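Local coordinates for protein uncharacterized RmlC-like cupin (Ralstonia eutropha JMP134, PDB 3EBR) that is of unknown function but belongs to the ChrR-like cupins and forms four-chain assemblies of beta-sandwich subunits, at residues A[15-20]-A[30-35]; A[45-50]-A[110-115]; A[62-67]-A[88-93]. All blocks are in the same frame, centred on the assembly; numbering follows the deposited sequence.

Contact 1: A[15-20]-A[30-35]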
loop_
_atom_site.group_PDB
_atom_site.type_symbol
_atom_site.label_atom_id
_atom_site.label_comp_id
_atom_site.label_asym_id
_atom_site.label_seq_id
_atom_site.Cartn_x
_atom_site.Cartn_y
_atom_site.Cartn_z
ATOM N N ASN A 15 2.391 22.262 15.666
ATOM C CA ASN A 15 3.169 22.591 16.888
ATOM C C ASN A 15 2.961 21.565 18.065
ATOM O O ASN A 15 3.089 21.938 19.229
ATOM C CB ASN A 15 3.046 24.114 17.268
ATOM C CG ASN A 15 1.633 24.646 17.231
ATOM O OD1 ASN A 15 0.671 23.889 17.241
ATOM N ND2 ASN A 15 1.506 25.962 17.151
ATOM N N ASP A 16 2.630 20.306 17.736
ATOM C CA ASP A 16 2.521 19.174 18.696
ATOM C C ASP A 16 3.588 18.077 18.397
ATOM O O ASP A 16 3.563 16.985 18.987
ATOM C CB ASP A 16 1.105 18.579 18.717
ATOM C CG ASP A 16 0.066 19.515 19.322
ATOM O OD1 ASP A 16 0.407 20.489 20.036
ATOM O OD2 ASP A 16 -1.126 19.235 19.103
ATOM N N THR A 17 4.514 18.388 17.486
ATOM C CA THR A 17 5.621 17.544 17.086
ATOM C C THR A 17 6.731 18.573 16.770
ATOM O O THR A 17 6.498 19.500 15.984
ATOM C CB THR A 17 5.260 16.608 15.926
ATOM O OG1 THR A 17 6.440 15.905 15.528
ATOM C CG2 THR A 17 4.690 17.366 14.734
ATOM N N PRO A 18 7.924 18.444 17.392
ATOM C CA PRO A 18 8.935 19.479 17.139
ATOM C C PRO A 18 9.735 19.402 15.834
ATOM O O PRO A 18 9.906 18.319 15.267
ATOM C CB PRO A 18 9.919 19.273 18.308
ATOM C CG PRO A 18 9.854 17.856 18.608
ATOM C CD PRO A 18 8.437 17.418 18.327
ATOM N N TRP A 19 10.175 20.582 15.368
ATOM C CA TRP A 19 11.076 20.705 14.236
ATOM C C TRP A 19 12.377 20.292 14.868
ATOM O O TRP A 19 12.655 20.714 15.992
ATOM C CB TRP A 19 11.244 22.115 13.680
ATOM C CG TRP A 19 10.236 22.566 12.711
ATOM C CD1 TRP A 19 9.220 23.442 12.918
ATOM C CD2 TRP A 19 10.175 22.187 11.332
ATOM N NE1 TRP A 19 8.520 23.638 11.747
ATOM C CE2 TRP A 19 9.086 22.878 10.755
ATOM C CE3 TRP A 19 10.941 21.325 10.525
ATOM C CZ2 TRP A 19 8.722 22.719 9.404
ATOM C CZ3 TRP A 19 10.588 21.170 9.179
ATOM C CH2 TRP A 19 9.486 21.869 8.631
HETATM N N MSE A 20 13.174 19.494 14.174
HETATM C CA MSE A 20 14.447 19.038 14.720
HETATM C C MSE A 20 15.499 18.864 13.633
HETATM O O MSE A 20 15.149 18.510 12.513
HETATM C CB MSE A 20 14.241 17.728 15.474
HETATM C CG MSE A 20 13.669 16.556 14.639
HETATM SE SE MSE A 20 13.372 14.955 15.687
HETATM C CE MSE A 20 14.923 14.839 16.242
HETATM N N MSE A 30 16.216 20.584 8.583
HETATM C CA MSE A 30 15.284 20.296 9.684
HETATM C C MSE A 30 14.240 19.300 9.204
HETATM O O MSE A 30 13.926 19.265 8.020
HETATM C CB MSE A 30 14.545 21.548 10.163
HETATM C CG MSE A 30 15.395 22.765 10.513
HETATM SE SE MSE A 30 16.528 22.464 12.036
HETATM C CE MSE A 30 15.154 22.257 13.442
ATOM N N VAL A 31 13.693 18.521 10.136
ATOM C CA VAL A 31 12.655 17.523 9.869
ATOM C C VAL A 31 11.607 17.594 10.980
ATOM O O VAL A 31 11.940 17.960 12.101
ATOM C CB VAL A 31 13.251 16.088 9.770
ATOM C CG1 VAL A 31 13.956 15.689 11.070
ATOM C CG2 VAL A 31 12.182 15.044 9.391
ATOM N N LYS A 32 10.347 17.307 10.650
ATOM C CA LYS A 32 9.245 17.265 11.615
ATOM C C LYS A 32 8.526 15.947 11.334
ATOM O O LYS A 32 8.053 15.750 10.220
ATOM C CB LYS A 32 8.317 18.477 11.482
ATOM C CG LYS A 32 7.112 18.484 12.468
ATOM C CD LYS A 32 6.181 19.683 12.320
ATOM C CE LYS A 32 6.793 20.969 12.831
ATOM N NZ LYS A 32 5.883 22.142 12.629
ATOM N N TYR A 33 8.453 15.059 12.328
ATOM C CA TYR A 33 7.801 13.749 12.180
ATOM C C TYR A 33 6.326 13.756 12.591
ATOM O O TYR A 33 6.002 14.139 13.717
ATOM C CB TYR A 33 8.547 12.678 12.994
ATOM C CG TYR A 33 9.944 12.441 12.486
ATOM C CD1 TYR A 33 10.155 11.632 11.376
ATOM C CD2 TYR A 33 11.055 13.023 13.103
ATOM C CE1 TYR A 33 11.425 11.409 10.880
ATOM C CE2 TYR A 33 12.340 12.796 12.614
ATOM C CZ TYR A 33 12.508 11.984 11.501
ATOM O OH TYR A 33 13.739 11.752 10.973
ATOM N N PHE A 34 5.456 13.335 11.668
ATOM C CA PHE A 34 4.005 13.221 11.891
ATOM C C PHE A 34 3.557 11.776 12.082
ATOM O O PHE A 34 2.660 11.528 12.879
ATOM C CB PHE A 34 3.215 13.855 10.745
ATOM C CG PHE A 34 3.301 15.348 10.716
ATOM C CD1 PHE A 34 2.393 16.116 11.435
ATOM C CD2 PHE A 34 4.291 15.990 9.994
ATOM C CE1 PHE A 34 2.458 17.498 11.423
ATOM C CE2 PHE A 34 4.366 17.378 9.978
ATOM C CZ PHE A 34 3.445 18.133 10.694
ATOM N N LYS A 35 4.134 10.839 11.330
ATOM C CA LYS A 35 3.771 9.439 11.441
ATOM C C LYS A 35 5.015 8.613 11.132
ATOM O O LYS A 35 5.809 9.023 10.308
ATOM C CB LYS A 35 2.647 9.126 10.447
ATOM C CG LYS A 35 1.654 8.059 10.885
ATOM C CD LYS A 35 0.759 8.660 11.984
ATOM C CE LYS A 35 -0.242 7.709 12.521
ATOM N NZ LYS A 35 -0.898 8.312 13.721
HETATM O O HOH W 1 9.179 15.459 14.928
#
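K32 lays the end of its alkyl chain over one face of the W19 indole, the two side chains crossing at about a right angle. CG stands anti to the backbone N (chi1 179°), and a bend at chi3 (-72°) carries CE to 3.4 Å from the centroid of the five-membered ring, a CH-pi contact. NZ ends 3.2 Å from W19 NE1, but both are donors and do not bond; the amine gives its hydrogen bond to the carbonyl of G14. Farther round the indole, CE3 packs at 3.6 Å from M30 CB.

T17 points its two branches at different partners. CG2 rests on the K32 chain, 3.5 Å from K32 CG, and sits over one face of the F34 ring, toward the rim. OG1 donates to Y33 O at 2.6 Å and accepts from a water, which also donates to P18 O and takes the N-H of Y33, bridging the two backbones.

Direct backbone pairing starts at M20, with M20 N to V31 O (2.9 Å) and V31 N to M20 O. The selenium of selenomethionine M20 reaches the edge of the Y33 ring, 3.9 Å from CE2 and in the ring plane, a Met-aromatic contact against helix 133-146, whose R139 and Y143 touch M20. Short strand 20-21 is thus the edge strand, within this chain, of the six-stranded antiparallel sheet of the cupin beta-sandwich.

Contact 2: A[45-50]-A[110-115]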
loop_
_atom_site.group_PDB
_atom_site.type_symbol
_atom_site.label_atom_id
_atom_site.label_comp_id
_atom_site.label_asym_id
_atom_site.label_seq_id
_atom_site.Cartn_x
_atom_site.Cartn_y
_atom_site.Cartn_z
ATOM N N THR A 45 6.387 13.286 6.891
ATOM C CA THR A 45 7.156 14.396 7.459
ATOM C C THR A 45 7.139 15.686 6.662
ATOM O O THR A 45 6.740 15.688 5.508
ATOM C CB THR A 45 8.678 14.027 7.538
ATOM O OG1 THR A 45 9.159 13.731 6.221
ATOM C CG2 THR A 45 8.950 12.834 8.429
ATOM N N LEU A 46 7.522 16.773 7.331
ATOM C CA LEU A 46 7.754 18.085 6.721
ATOM C C LEU A 46 9.261 18.103 6.779
ATOM O O LEU A 46 9.835 17.611 7.760
ATOM C CB LEU A 46 7.150 19.271 7.458
ATOM C CG LEU A 46 5.662 19.561 7.256
ATOM C CD1 LEU A 46 5.184 20.546 8.293
ATOM C CD2 LEU A 46 5.390 20.073 5.841
ATOM N N LEU A 47 9.900 18.640 5.748
ATOM C CA LEU A 47 11.355 18.694 5.669
ATOM C C LEU A 47 11.758 20.083 5.193
ATOM O O LEU A 47 11.416 20.447 4.078
ATOM C CB LEU A 47 11.816 17.592 4.716
ATOM C CG LEU A 47 13.283 17.226 4.517
ATOM C CD1 LEU A 47 13.917 16.724 5.812
ATOM C CD2 LEU A 47 13.382 16.164 3.434
ATOM N N LYS A 48 12.425 20.864 6.057
ATOM C CA LYS A 48 12.892 22.233 5.762
ATOM C C LYS A 48 14.364 22.164 5.383
ATOM O O LYS A 48 15.136 21.444 6.029
ATOM C CB LYS A 48 12.664 23.187 6.953
ATOM C CG LYS A 48 13.260 24.617 6.842
ATOM C CD LYS A 48 12.799 25.528 7.993
ATOM N N ALA A 49 14.748 22.903 4.343
ATOM C CA ALA A 49 16.136 22.945 3.868
ATOM C C ALA A 49 16.468 24.337 3.304
ATOM O O ALA A 49 15.675 24.872 2.510
ATOM C CB ALA A 49 16.373 21.881 2.826
ATOM N N PRO A 50 17.616 24.942 3.720
ATOM C CA PRO A 50 17.945 26.253 3.169
ATOM C C PRO A 50 18.347 26.184 1.687
ATOM O O PRO A 50 18.775 25.120 1.198
ATOM C CB PRO A 50 19.132 26.700 4.028
ATOM C CG PRO A 50 19.777 25.455 4.433
ATOM C CD PRO A 50 18.650 24.510 4.686
ATOM N N THR A 110 9.003 20.903 2.304
ATOM C CA THR A 110 8.306 19.851 1.546
ATOM C C THR A 110 7.578 18.879 2.454
ATOM O O THR A 110 8.111 18.516 3.493
ATOM C CB THR A 110 9.281 19.019 0.673
ATOM O OG1 THR A 110 10.231 18.339 1.508
ATOM C CG2 THR A 110 10.014 19.908 -0.330
ATOM N N PHE A 111 6.372 18.468 2.048
ATOM C CA PHE A 111 5.547 17.496 2.762
ATOM C C PHE A 111 5.825 16.201 2.031
ATOM O O PHE A 111 5.494 16.088 0.861
ATOM C CB PHE A 111 4.070 17.854 2.738
ATOM C CG PHE A 111 3.199 16.812 3.370
ATOM C CD1 PHE A 111 3.205 16.641 4.746
ATOM C CD2 PHE A 111 2.351 16.018 2.599
ATOM C CE1 PHE A 111 2.405 15.685 5.348
ATOM C CE2 PHE A 111 1.531 15.059 3.203
ATOM C CZ PHE A 111 1.571 14.887 4.578
ATOM N N ASN A 112 6.404 15.233 2.740
ATOM C CA ASN A 112 6.834 13.963 2.189
ATOM C C ASN A 112 6.154 12.761 2.807
ATOM O O ASN A 112 5.932 12.759 4.009
ATOM C CB ASN A 112 8.320 13.818 2.481
ATOM C CG ASN A 112 9.083 15.079 2.200
ATOM O OD1 ASN A 112 9.110 15.573 1.076
ATOM N ND2 ASN A 112 9.704 15.619 3.235
ATOM N N ILE A 113 5.829 11.761 1.981
ATOM C CA ILE A 113 5.240 10.497 2.407
ATOM C C ILE A 113 6.195 9.500 1.777
ATOM O O ILE A 113 6.126 9.274 0.575
ATOM C CB ILE A 113 3.807 10.291 1.952
ATOM C CG1 ILE A 113 2.942 11.421 2.500
ATOM C CG2 ILE A 113 3.302 8.919 2.416
ATOM C CD1 ILE A 113 1.504 11.191 2.321
ATOM N N VAL A 114 7.093 8.947 2.591
ATOM C CA VAL A 114 8.123 8.029 2.159
ATOM C C VAL A 114 7.845 6.605 2.625
ATOM O O VAL A 114 7.767 6.379 3.819
ATOM C CB VAL A 114 9.495 8.503 2.717
ATOM C CG1 VAL A 114 10.607 7.565 2.326
ATOM C CG2 VAL A 114 9.809 9.910 2.222
ATOM N N ALA A 115 7.719 5.670 1.677
ATOM C CA ALA A 115 7.484 4.261 1.945
ATOM C C ALA A 115 8.804 3.554 1.684
ATOM O O ALA A 115 9.329 3.682 0.600
ATOM C CB ALA A 115 6.416 3.720 1.036
#
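Backbone hydrogen bonds carry the contact between T45–L47 and T110–N112. T45 and N112 form one hydrogen-bonded antiparallel pair, with T45 N to N112 O at 3.0 Å and N112 N to T45 O at 2.8 Å. L47 N to T110 O and T110 N to L47 O form the next pair. Between them L46 and F111 make the non-hydrogen-bonded pair, where L46 CA comes 3.3 Å from T110 O in a CA-H...O contact.

This joins strands 42-49 and 108-115 in the middle of the six-stranded sheet of the cupin sandwich, and the two faces differ.

Side-chain polar groups lie on the face of T45, L47, T110 and N112. Along strand 108-115 itself, T110 OG1 donates to N112 OD1 at 3.0 Å, in the carboxamide plane and on a lone pair, which helps fix the rotation of that group. N112 has its CG anti to its carbonyl carbon (chi1 -45°). Its side chain crosses L47 at about a right angle, and N112 ND2 lies 3.2 Å from L47 CB.

Apolar packing occupies the other face. L46 CD2 touches F111 CB at 4.0 Å and lies at the edge of the F111 ring, which stacks on Y67 of the second subunit.

Contact 3: A[62-67]-A[88-93]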
loop_
_atom_site.group_PDB
_atom_site.type_symbol
_atom_site.label_atom_id
_atom_site.label_comp_id
_atom_site.label_asym_id
_atom_site.label_seq_id
_atom_site.Cartn_x
_atom_site.Cartn_y
_atom_site.Cartn_z
ATOM N N GLY A 62 11.176 2.067 -1.885
ATOM C CA GLY A 62 9.726 2.130 -2.152
ATOM C C GLY A 62 9.377 3.411 -2.878
ATOM O O GLY A 62 10.134 3.860 -3.726
ATOM N N THR A 63 8.233 3.997 -2.569
ATOM C CA THR A 63 7.795 5.224 -3.223
ATOM C C THR A 63 7.968 6.421 -2.312
ATOM O O THR A 63 8.218 6.268 -1.111
ATOM C CB THR A 63 6.323 5.121 -3.620
ATOM O OG1 THR A 63 5.550 4.850 -2.453
ATOM C CG2 THR A 63 6.115 3.999 -4.622
ATOM N N VAL A 64 7.875 7.607 -2.909
ATOM C CA VAL A 64 7.945 8.876 -2.205
ATOM C C VAL A 64 6.981 9.845 -2.891
ATOM O O VAL A 64 7.080 10.026 -4.100
ATOM C CB VAL A 64 9.342 9.532 -2.210
ATOM C CG1 VAL A 64 9.314 10.833 -1.401
ATOM C CG2 VAL A 64 10.383 8.626 -1.633
ATOM N N ILE A 65 6.029 10.401 -2.146
ATOM C CA ILE A 65 5.102 11.405 -2.644
ATOM C C ILE A 65 5.616 12.700 -2.015
ATOM O O ILE A 65 5.731 12.758 -0.791
ATOM C CB ILE A 65 3.671 11.162 -2.203
ATOM C CG1 ILE A 65 3.135 9.850 -2.798
ATOM C CG2 ILE A 65 2.778 12.348 -2.619
ATOM C CD1 ILE A 65 1.763 9.467 -2.299
ATOM N N VAL A 66 5.956 13.705 -2.823
ATOM C CA VAL A 66 6.450 14.977 -2.318
ATOM C C VAL A 66 5.569 16.137 -2.778
ATOM O O VAL A 66 5.410 16.326 -3.980
ATOM C CB VAL A 66 7.894 15.293 -2.787
ATOM C CG1 VAL A 66 8.351 16.595 -2.166
ATOM C CG2 VAL A 66 8.866 14.185 -2.427
ATOM N N TYR A 67 4.976 16.862 -1.820
ATOM C CA TYR A 67 4.193 18.063 -2.065
ATOM C C TYR A 67 5.070 19.227 -1.570
ATOM O O TYR A 67 5.411 19.286 -0.385
ATOM C CB TYR A 67 2.850 18.063 -1.351
ATOM C CG TYR A 67 2.153 19.399 -1.480
ATOM C CD1 TYR A 67 1.572 19.783 -2.681
ATOM C CD2 TYR A 67 2.104 20.293 -0.411
ATOM C CE1 TYR A 67 0.944 21.030 -2.819
ATOM C CE2 TYR A 67 1.485 21.544 -0.539
ATOM C CZ TYR A 67 0.900 21.896 -1.742
ATOM O OH TYR A 67 0.284 23.110 -1.864
ATOM N N VAL A 88 5.507 15.707 -6.702
ATOM C CA VAL A 88 6.508 14.817 -7.297
ATOM C C VAL A 88 6.221 13.409 -6.755
ATOM O O VAL A 88 5.991 13.263 -5.562
ATOM C CB VAL A 88 7.962 15.232 -6.979
ATOM C CG1 VAL A 88 8.953 14.168 -7.479
ATOM C CG2 VAL A 88 8.283 16.584 -7.582
ATOM N N TYR A 89 6.221 12.402 -7.630
ATOM C CA TYR A 89 5.977 11.012 -7.258
ATOM C C TYR A 89 7.191 10.175 -7.676
ATOM O O TYR A 89 7.330 9.860 -8.857
ATOM C CB TYR A 89 4.687 10.489 -7.917
ATOM C CG TYR A 89 4.098 9.223 -7.271
ATOM C CD1 TYR A 89 4.689 7.949 -7.439
ATOM C CD2 TYR A 89 2.910 9.297 -6.517
ATOM C CE1 TYR A 89 4.131 6.803 -6.843
ATOM C CE2 TYR A 89 2.349 8.160 -5.926
ATOM C CZ TYR A 89 2.969 6.922 -6.085
ATOM O OH TYR A 89 2.389 5.820 -5.505
ATOM N N GLU A 90 8.082 9.869 -6.721
ATOM C CA GLU A 90 9.254 9.033 -6.980
ATOM C C GLU A 90 8.803 7.550 -6.936
ATOM O O GLU A 90 8.060 7.167 -6.027
ATOM C CB GLU A 90 10.402 9.209 -5.967
ATOM C CG GLU A 90 10.914 10.610 -5.559
ATOM C CD GLU A 90 12.226 10.543 -4.696
ATOM O OE1 GLU A 90 13.209 9.896 -5.102
ATOM O OE2 GLU A 90 12.332 11.237 -3.657
ATOM N N THR A 91 9.248 6.728 -7.889
ATOM C CA THR A 91 8.912 5.285 -7.943
ATOM C C THR A 91 10.046 4.413 -7.374
ATOM O O THR A 91 11.177 4.852 -7.283
ATOM C CB THR A 91 8.569 4.846 -9.369
ATOM O OG1 THR A 91 9.620 5.240 -10.255
ATOM C CG2 THR A 91 7.282 5.498 -9.825
ATOM N N ALA A 92 9.715 3.171 -7.022
ATOM C CA ALA A 92 10.651 2.186 -6.425
ATOM C C ALA A 92 12.011 1.948 -7.126
ATOM O O ALA A 92 12.120 2.090 -8.344
ATOM C CB ALA A 92 9.924 0.849 -6.253
ATOM N N SER A 93 13.021 1.638 -6.301
ATOM C CA SER A 93 14.408 1.321 -6.692
ATOM C C SER A 93 15.062 2.277 -7.703
ATOM O O SER A 93 15.656 1.847 -8.680
ATOM C CB SER A 93 14.449 -0.130 -7.202
ATOM O OG SER A 93 13.877 -0.994 -6.232
#
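E90 runs alongside V64, both side chains pointing the same way from a hydrogen-bonded antiparallel pair. Its CB lies 3.9 Å from V64 CB and equally close to V64 O. CG, anti to the carbonyl carbon of E90 (chi1 -48°), stays beside V64 CB, and an extended chi2 (-171°) keeps CD beside V64 CB and near CG2. At the tip OE2 settles against the valine, 3.7 Å from V64 CB, with both methyls close by. The glutamate thus packs its aliphatic part and OE2 against V64, while OE2 has a weak hydrogen bond to Y75 OH and the side chain touches H58 of the other sheet.

The backbones here are strands 64-70 and 87-90, the latter the last strand of the six-stranded sheet within this chain. V66 and V88 exchange two bonds of 2.8 Å, V66 N to V88 O and V88 N to V66 O, and V64 and E90 exchange two more. In this cupin sandwich the sheet does not stop there: V88 and Y89 pair antiparallel with a strand of the second subunit.

On the opposite face, I65 CG1 meets Y89 CE2 at 3.6 Å, the two side chains crossing at a slant. T63 CG2 comes near Y89 CE1 (4.1 Å), across the ring from CE2 but on the same side of its plane. Y89 also meets F157 of the second subunit. Past the strands the contact continues in loop, where G62 O receives a CA-H...O contact from A92 CA at 3.2 Å, and S93 OG bonds E117 of a third subunit.

All three contacts belong to one antiparallel sheet and are largely buried, but contact 2 lies nearest the centre of the chain, with contacts 1 and 3 about 21 Å apart (centre to centre) on opposite sides of it. Contact 2 shares neighbouring strands with each: K32 N meets L46 O at 3.0 Å, and F111 N meets Y67 O at 2.7 Å. Regular strand pairing dominates contacts 2 and 3. Contact 1, at the end of the sheet away from contact 3, is mostly loop against strand and relies more on side chains, ring faces and a water. Contact 1 reaches the second subunit through F34 alone, contact 2 through three residues, while contact 3 also meets a third.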